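Local coordinates for protein fumarylacetoacetate hydrolase (Burkholderia xenovorans, PDB 5TI1) that probably hydrolyses fumarylacetoacetate to fumarate and acetoacetate, the last step of phenylalanine and tyrosine breakdown, with a magnesium ion bound in its active site, at residues B[58-63]-B[135-140]; B[257-262]-B[417-422]. All coordinates share one frame; numbering follows the deposited sequence.

Contact 1 closes along the chain before contact 2 opens, and the two are separate: their centres lie 21 Å apart, and their nearest atoms are about 12 Å apart. They share no sheet. Contact 1 belongs to the N-terminal family region, at the surface of the antiparallel sheet that holds strands 56-61, 64-67 and 134-136. Contact 2 lies in the C-terminal FAH region, its centre about 7 Å from the centre of the chain, where strand 252-263 of one mixed sheet faces strand 416-424 of another. Contact 1 joins a turn to a strand end by polar bonds at the surface; contact 2 is the buried sheet interface that holds Asp260, a ligand of both ions.

Contact 1 (B[58-63]-B[135-140]); sequences GVAIGD and IRQADA
Asp63 lays its carboxylate over one face of the Arg136 guanidinium, the two planes only 9° apart. Asp63 OD2 sits 3.4 Å above the guanidinium plane, displaced toward the rim, and its nearest nitrogen is Arg136 NH2 at 3.5 Å. The salt bridge is thus one of charge alone, since no N-H points at the oxygen. Bends at chi2 and chi3 curl the arginine chain back, bringing its flat end over Asp63. In the guanidinium plane, water 1 accepts from Arg136 NE at 3.1 Å; it also accepts from Ala138 N and donates to Asp63 O. That carbonyl receives a direct, nearly straight bond as well, from Gln137 N at 2.9 Å with an N-H...O angle of 169°. Topologically, Gly62 and Asp63 form the turn between strands 56-61 and 64-67, and strand 134-136 pairs with the latter, in a small antiparallel sheet consistent with the SH3-like N-terminal domain of the FAH family. Gln137 CG, beside its own backbone N (chi1 -67°), passes Asp63 O at 3.3 Å, and the extended chain beyond it carries the amide on to Ser64 O, to which NE2 is hydrogen-bonded. Gln137 NE2 also lies 4.0 Å from Ala60 CB, with Phe37 touching the side chain.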
loop_
_atom_site.group_PDB
_atom_site.type_symbol
_atom_site.label_atom_id
_atom_site.label_comp_id
_atom_site.label_asym_id
_atom_site.label_seq_id
_atom_site.Cartn_x
_atom_site.Cartn_y
_atom_site.Cartn_z
ATOM N N GLY B 58 -4.324 18.714 -16.762
ATOM C CA GLY B 58 -4.714 18.853 -18.143
ATOM C C GLY B 58 -5.919 17.991 -18.460
ATOM O O GLY B 58 -6.213 17.008 -17.780
ATOM N N VAL B 59 -6.624 18.390 -19.511
ATOM C CA VAL B 59 -7.737 17.620 -20.045
ATOM C C VAL B 59 -7.462 17.364 -21.520
ATOM O O VAL B 59 -7.220 18.305 -22.284
ATOM C CB VAL B 59 -9.084 18.345 -19.838
ATOM C CG1 VAL B 59 -10.198 17.626 -20.578
ATOM C CG2 VAL B 59 -9.412 18.423 -18.359
ATOM N N ALA B 60 -7.492 16.093 -21.914
ATOM C CA ALA B 60 -7.246 15.742 -23.308
ATOM C C ALA B 60 -8.442 16.107 -24.174
ATOM O O ALA B 60 -9.601 15.883 -23.802
ATOM C CB ALA B 60 -6.948 14.252 -23.447
ATOM N N ILE B 61 -8.155 16.668 -25.343
ATOM C CA ILE B 61 -9.180 16.932 -26.343
ATOM C C ILE B 61 -8.526 16.776 -27.714
ATOM O O ILE B 61 -7.526 17.440 -28.020
ATOM C CB ILE B 61 -9.822 18.320 -26.131
ATOM C CG1 ILE B 61 -10.999 18.523 -27.088
ATOM C CG2 ILE B 61 -8.790 19.448 -26.197
ATOM C CD1 ILE B 61 -12.221 17.726 -26.688
ATOM N N GLY B 62 -9.047 15.850 -28.520
ATOM C CA GLY B 62 -8.389 15.524 -29.774
ATOM C C GLY B 62 -6.950 15.125 -29.520
ATOM O O GLY B 62 -6.636 14.421 -28.553
ATOM N N ASP B 63 -6.051 15.610 -30.376
ATOM C CA ASP B 63 -4.627 15.359 -30.206
ATOM C C ASP B 63 -3.947 16.408 -29.321
ATOM O O ASP B 63 -2.717 16.489 -29.302
ATOM C CB ASP B 63 -3.938 15.259 -31.579
ATOM C CG ASP B 63 -4.048 16.537 -32.399
ATOM O OD1 ASP B 63 -4.469 17.577 -31.851
ATOM O OD2 ASP B 63 -3.712 16.504 -33.608
ATOM N N ILE B 135 -2.241 22.742 -25.841
ATOM C CA ILE B 135 -0.906 22.229 -26.121
ATOM C C ILE B 135 -1.052 20.897 -26.845
ATOM O O ILE B 135 -1.934 20.096 -26.513
ATOM C CB ILE B 135 -0.095 22.074 -24.814
ATOM C CG1 ILE B 135 0.368 23.440 -24.310
ATOM C CG2 ILE B 135 1.074 21.134 -24.976
ATOM C CD1 ILE B 135 -0.460 23.959 -23.142
ATOM N N ARG B 136 -0.202 20.674 -27.846
ATOM C CA ARG B 136 -0.196 19.397 -28.549
ATOM C C ARG B 136 0.307 18.295 -27.627
ATOM O O ARG B 136 1.266 18.487 -26.879
ATOM C CB ARG B 136 0.685 19.480 -29.801
ATOM C CG ARG B 136 0.201 20.456 -30.869
ATOM C CD ARG B 136 -0.981 19.905 -31.663
ATOM N NE ARG B 136 -0.711 18.575 -32.219
ATOM C CZ ARG B 136 -0.444 18.310 -33.500
ATOM N NH1 ARG B 136 -0.408 19.284 -34.406
ATOM N NH2 ARG B 136 -0.224 17.056 -33.877
ATOM N N GLN B 137 -0.354 17.135 -27.667
ATOM C CA GLN B 137 0.152 16.001 -26.901
ATOM C C GLN B 137 1.550 15.614 -27.368
ATOM O O GLN B 137 2.351 15.090 -26.583
ATOM C CB GLN B 137 -0.805 14.820 -27.022
ATOM C CG GLN B 137 -2.152 15.062 -26.342
ATOM C CD GLN B 137 -3.164 13.970 -26.630
ATOM O OE1 GLN B 137 -2.795 12.814 -26.858
ATOM N NE2 GLN B 137 -4.454 14.334 -26.633
ATOM N N ALA B 138 1.851 15.889 -28.641
ATOM C CA ALA B 138 3.178 15.698 -29.217
ATOM C C ALA B 138 4.242 16.557 -28.550
ATOM O O ALA B 138 5.439 16.300 -28.733
ATOM C CB ALA B 138 3.133 16.010 -30.710
ATOM N N ASP B 139 3.847 17.577 -27.789
ATOM C CA ASP B 139 4.806 18.427 -27.101
ATOM C C ASP B 139 4.798 18.206 -25.598
ATOM O O ASP B 139 5.502 18.915 -24.872
ATOM C CB ASP B 139 4.532 19.895 -27.430
ATOM C CG ASP B 139 4.811 20.219 -28.885
ATOM O OD1 ASP B 139 5.859 19.760 -29.402
ATOM O OD2 ASP B 139 3.977 20.906 -29.516
ATOM N N ALA B 140 4.041 17.228 -25.120
ATOM C CA ALA B 140 3.751 17.103 -23.702
ATOM C C ALA B 140 4.438 15.890 -23.095
ATOM O O ALA B 140 4.722 14.903 -23.780
ATOM C CB ALA B 140 2.245 17.003 -23.460
HETATM O O HOH W 1 -0.183 15.953 -30.749
#

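Contact 2 (B[257-262]-B[417-422]); sequences LLNDWS and LTLAGW. With NA (sodium ion), chain L; MG (magnesium ion), chain K.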
loop_
_atom_site.group_PDB
_atom_site.type_symbol
_atom_site.label_atom_id
_atom_site.label_comp_id
_atom_site.label_asym_id
_atom_site.label_seq_id
_atom_site.Cartn_x
_atom_site.Cartn_y
_atom_site.Cartn_z
ATOM N N LEU B 257 -6.426 2.404 -17.686
ATOM C CA LEU B 257 -5.953 1.071 -18.039
ATOM C C LEU B 257 -4.804 0.681 -17.117
ATOM O O LEU B 257 -4.037 1.531 -16.670
ATOM C CB LEU B 257 -5.487 1.029 -19.494
ATOM C CG LEU B 257 -6.524 1.475 -20.540
ATOM C CD1 LEU B 257 -5.903 1.556 -21.922
ATOM C CD2 LEU B 257 -7.711 0.544 -20.549
ATOM N N LEU B 258 -4.679 -0.617 -16.844
ATOM C CA LEU B 258 -3.749 -1.102 -15.824
ATOM C C LEU B 258 -3.159 -2.427 -16.278
ATOM O O LEU B 258 -3.895 -3.388 -16.525
ATOM C CB LEU B 258 -4.451 -1.251 -14.463
ATOM C CG LEU B 258 -3.590 -1.507 -13.210
ATOM C CD1 LEU B 258 -4.331 -1.063 -11.920
ATOM C CD2 LEU B 258 -3.178 -2.959 -13.090
ATOM N N ASN B 259 -1.831 -2.475 -16.397
ATOM C CA ASN B 259 -1.111 -3.699 -16.715
ATOM C C ASN B 259 -0.369 -4.134 -15.459
ATOM O O ASN B 259 0.654 -3.539 -15.095
ATOM C CB ASN B 259 -0.144 -3.496 -17.882
ATOM C CG ASN B 259 0.563 -4.786 -18.280
ATOM O OD1 ASN B 259 0.352 -5.835 -17.652
ATOM N ND2 ASN B 259 1.396 -4.724 -19.337
ATOM N N ASP B 260 -0.875 -5.182 -14.810
ATOM C CA ASP B 260 -0.257 -5.720 -13.599
ATOM C C ASP B 260 0.776 -6.766 -14.009
ATOM O O ASP B 260 0.519 -7.973 -14.005
ATOM C CB ASP B 260 -1.322 -6.307 -12.674
ATOM C CG ASP B 260 -0.729 -6.969 -11.440
ATOM O OD1 ASP B 260 0.403 -6.599 -11.046
ATOM O OD2 ASP B 260 -1.390 -7.875 -10.875
ATOM N N TRP B 261 1.965 -6.280 -14.382
ATOM C CA TRP B 261 3.053 -7.164 -14.786
ATOM C C TRP B 261 3.271 -8.263 -13.752
ATOM O O TRP B 261 3.325 -8.000 -12.548
ATOM C CB TRP B 261 4.346 -6.369 -14.973
ATOM C CG TRP B 261 4.251 -5.188 -15.896
ATOM C CD1 TRP B 261 4.030 -3.883 -15.541
ATOM C CD2 TRP B 261 4.398 -5.195 -17.324
ATOM N NE1 TRP B 261 4.016 -3.083 -16.663
ATOM C CE2 TRP B 261 4.245 -3.862 -17.769
ATOM C CE3 TRP B 261 4.639 -6.195 -18.267
ATOM C CZ2 TRP B 261 4.347 -3.502 -19.113
ATOM C CZ3 TRP B 261 4.729 -5.839 -19.608
ATOM C CH2 TRP B 261 4.589 -4.502 -20.017
ATOM N N SER B 262 3.400 -9.498 -14.232
ATOM C CA SER B 262 3.485 -10.670 -13.371
ATOM C C SER B 262 4.667 -11.533 -13.777
ATOM O O SER B 262 4.849 -11.817 -14.964
ATOM C CB SER B 262 2.199 -11.494 -13.445
ATOM O OG SER B 262 1.121 -10.796 -12.832
ATOM N N LEU B 417 4.674 -4.007 -24.775
ATOM C CA LEU B 417 3.296 -4.432 -24.552
ATOM C C LEU B 417 2.438 -3.187 -24.393
ATOM O O LEU B 417 2.734 -2.339 -23.543
ATOM C CB LEU B 417 3.191 -5.331 -23.318
ATOM C CG LEU B 417 3.509 -6.822 -23.511
ATOM C CD1 LEU B 417 2.404 -7.496 -24.318
ATOM C CD2 LEU B 417 4.882 -7.087 -24.141
ATOM N N THR B 418 1.386 -3.071 -25.213
ATOM C CA THR B 418 0.547 -1.878 -25.220
ATOM C C THR B 418 -0.914 -2.248 -25.007
ATOM O O THR B 418 -1.520 -2.921 -25.848
ATOM C CB THR B 418 0.707 -1.097 -26.526
ATOM O OG1 THR B 418 2.096 -0.812 -26.753
ATOM C CG2 THR B 418 -0.054 0.210 -26.437
ATOM N N LEU B 419 -1.484 -1.766 -23.909
ATOM C CA LEU B 419 -2.922 -1.852 -23.657
ATOM C C LEU B 419 -3.617 -0.625 -24.226
ATOM O O LEU B 419 -3.111 0.497 -24.113
ATOM C CB LEU B 419 -3.214 -1.930 -22.155
ATOM C CG LEU B 419 -3.185 -3.250 -21.389
ATOM C CD1 LEU B 419 -1.857 -3.893 -21.489
ATOM C CD2 LEU B 419 -3.553 -3.018 -19.909
ATOM N N ALA B 420 -4.792 -0.838 -24.821
ATOM C CA ALA B 420 -5.591 0.249 -25.359
ATOM C C ALA B 420 -7.059 -0.041 -25.083
ATOM O O ALA B 420 -7.463 -1.200 -24.950
ATOM C CB ALA B 420 -5.369 0.435 -26.865
ATOM N N GLY B 421 -7.863 1.012 -25.021
ATOM C CA GLY B 421 -9.259 0.841 -24.663
ATOM C C GLY B 421 -10.106 2.018 -25.069
ATOM O O GLY B 421 -9.650 3.165 -25.062
ATOM N N TRP B 422 -11.371 1.730 -25.390
ATOM C CA TRP B 422 -12.322 2.784 -25.702
ATOM C C TRP B 422 -13.735 2.254 -25.521
ATOM O O TRP B 422 -13.980 1.045 -25.596
ATOM C CB TRP B 422 -12.131 3.314 -27.132
ATOM C CG TRP B 422 -12.149 2.237 -28.152
ATOM C CD1 TRP B 422 -13.249 1.716 -28.790
ATOM C CD2 TRP B 422 -11.017 1.537 -28.663
ATOM N NE1 TRP B 422 -12.862 0.727 -29.652
ATOM C CE2 TRP B 422 -11.495 0.599 -29.598
ATOM C CE3 TRP B 422 -9.640 1.605 -28.412
ATOM C CZ2 TRP B 422 -10.644 -0.260 -30.291
ATOM C CZ3 TRP B 422 -8.799 0.752 -29.099
ATOM C CH2 TRP B 422 -9.302 -0.167 -30.031
HETATM NA NA NA L . 2.652 -5.908 -11.293
HETATM MG MG MG K . -3.591 -8.654 -11.295
HETATM O O HOH W 2 1.739 -2.217 -20.918
#
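Leu257 and Leu419 meet where two sheets of the C-terminal FAH domain pack face to face: strands 257-259 and 417-422 run nearly antiparallel, at 155°, with their axes 7.6 Å apart and no hydrogen bond directly between them. Apolar contacts predominate. Leu257 CD1 lies over the opposing backbone, 3.7 Å from Ala420 CA, while Leu419 inserts its two methyls beside Asn259, and Leu419 CD2 approaches Leu258 O to 3.4 Å. Farther along, the far end of the indole meets Leu417, Trp261 CH2 lying 3.7 Å from Leu417 CB. Between the two segments the polar link runs through a water. With CG anti to the backbone N (chi1 -177°), the Asn259 side chain crosses that of Leu419 at about a right angle; Asn259 ND2 stands over one face of the Trp261 ring, near its rim, and donates to water 2 at 3.0 Å. Water 2 in turn donates to Leu417 O. Asn259 OD1 is satisfied outside the two segments, with Glu226 as the residue's strongest polar partner. Asp153, Glu226 and Glu228 complete the magnesium site; Lys280, Ala283 and Thr284 complete the sodium site. The Asp260 carboxylate bridges both ions, OD2 binding magnesium at 2.4 Å and OD1 sodium at 2.4 Å, while Trp261 O binds sodium at 2.5 Å.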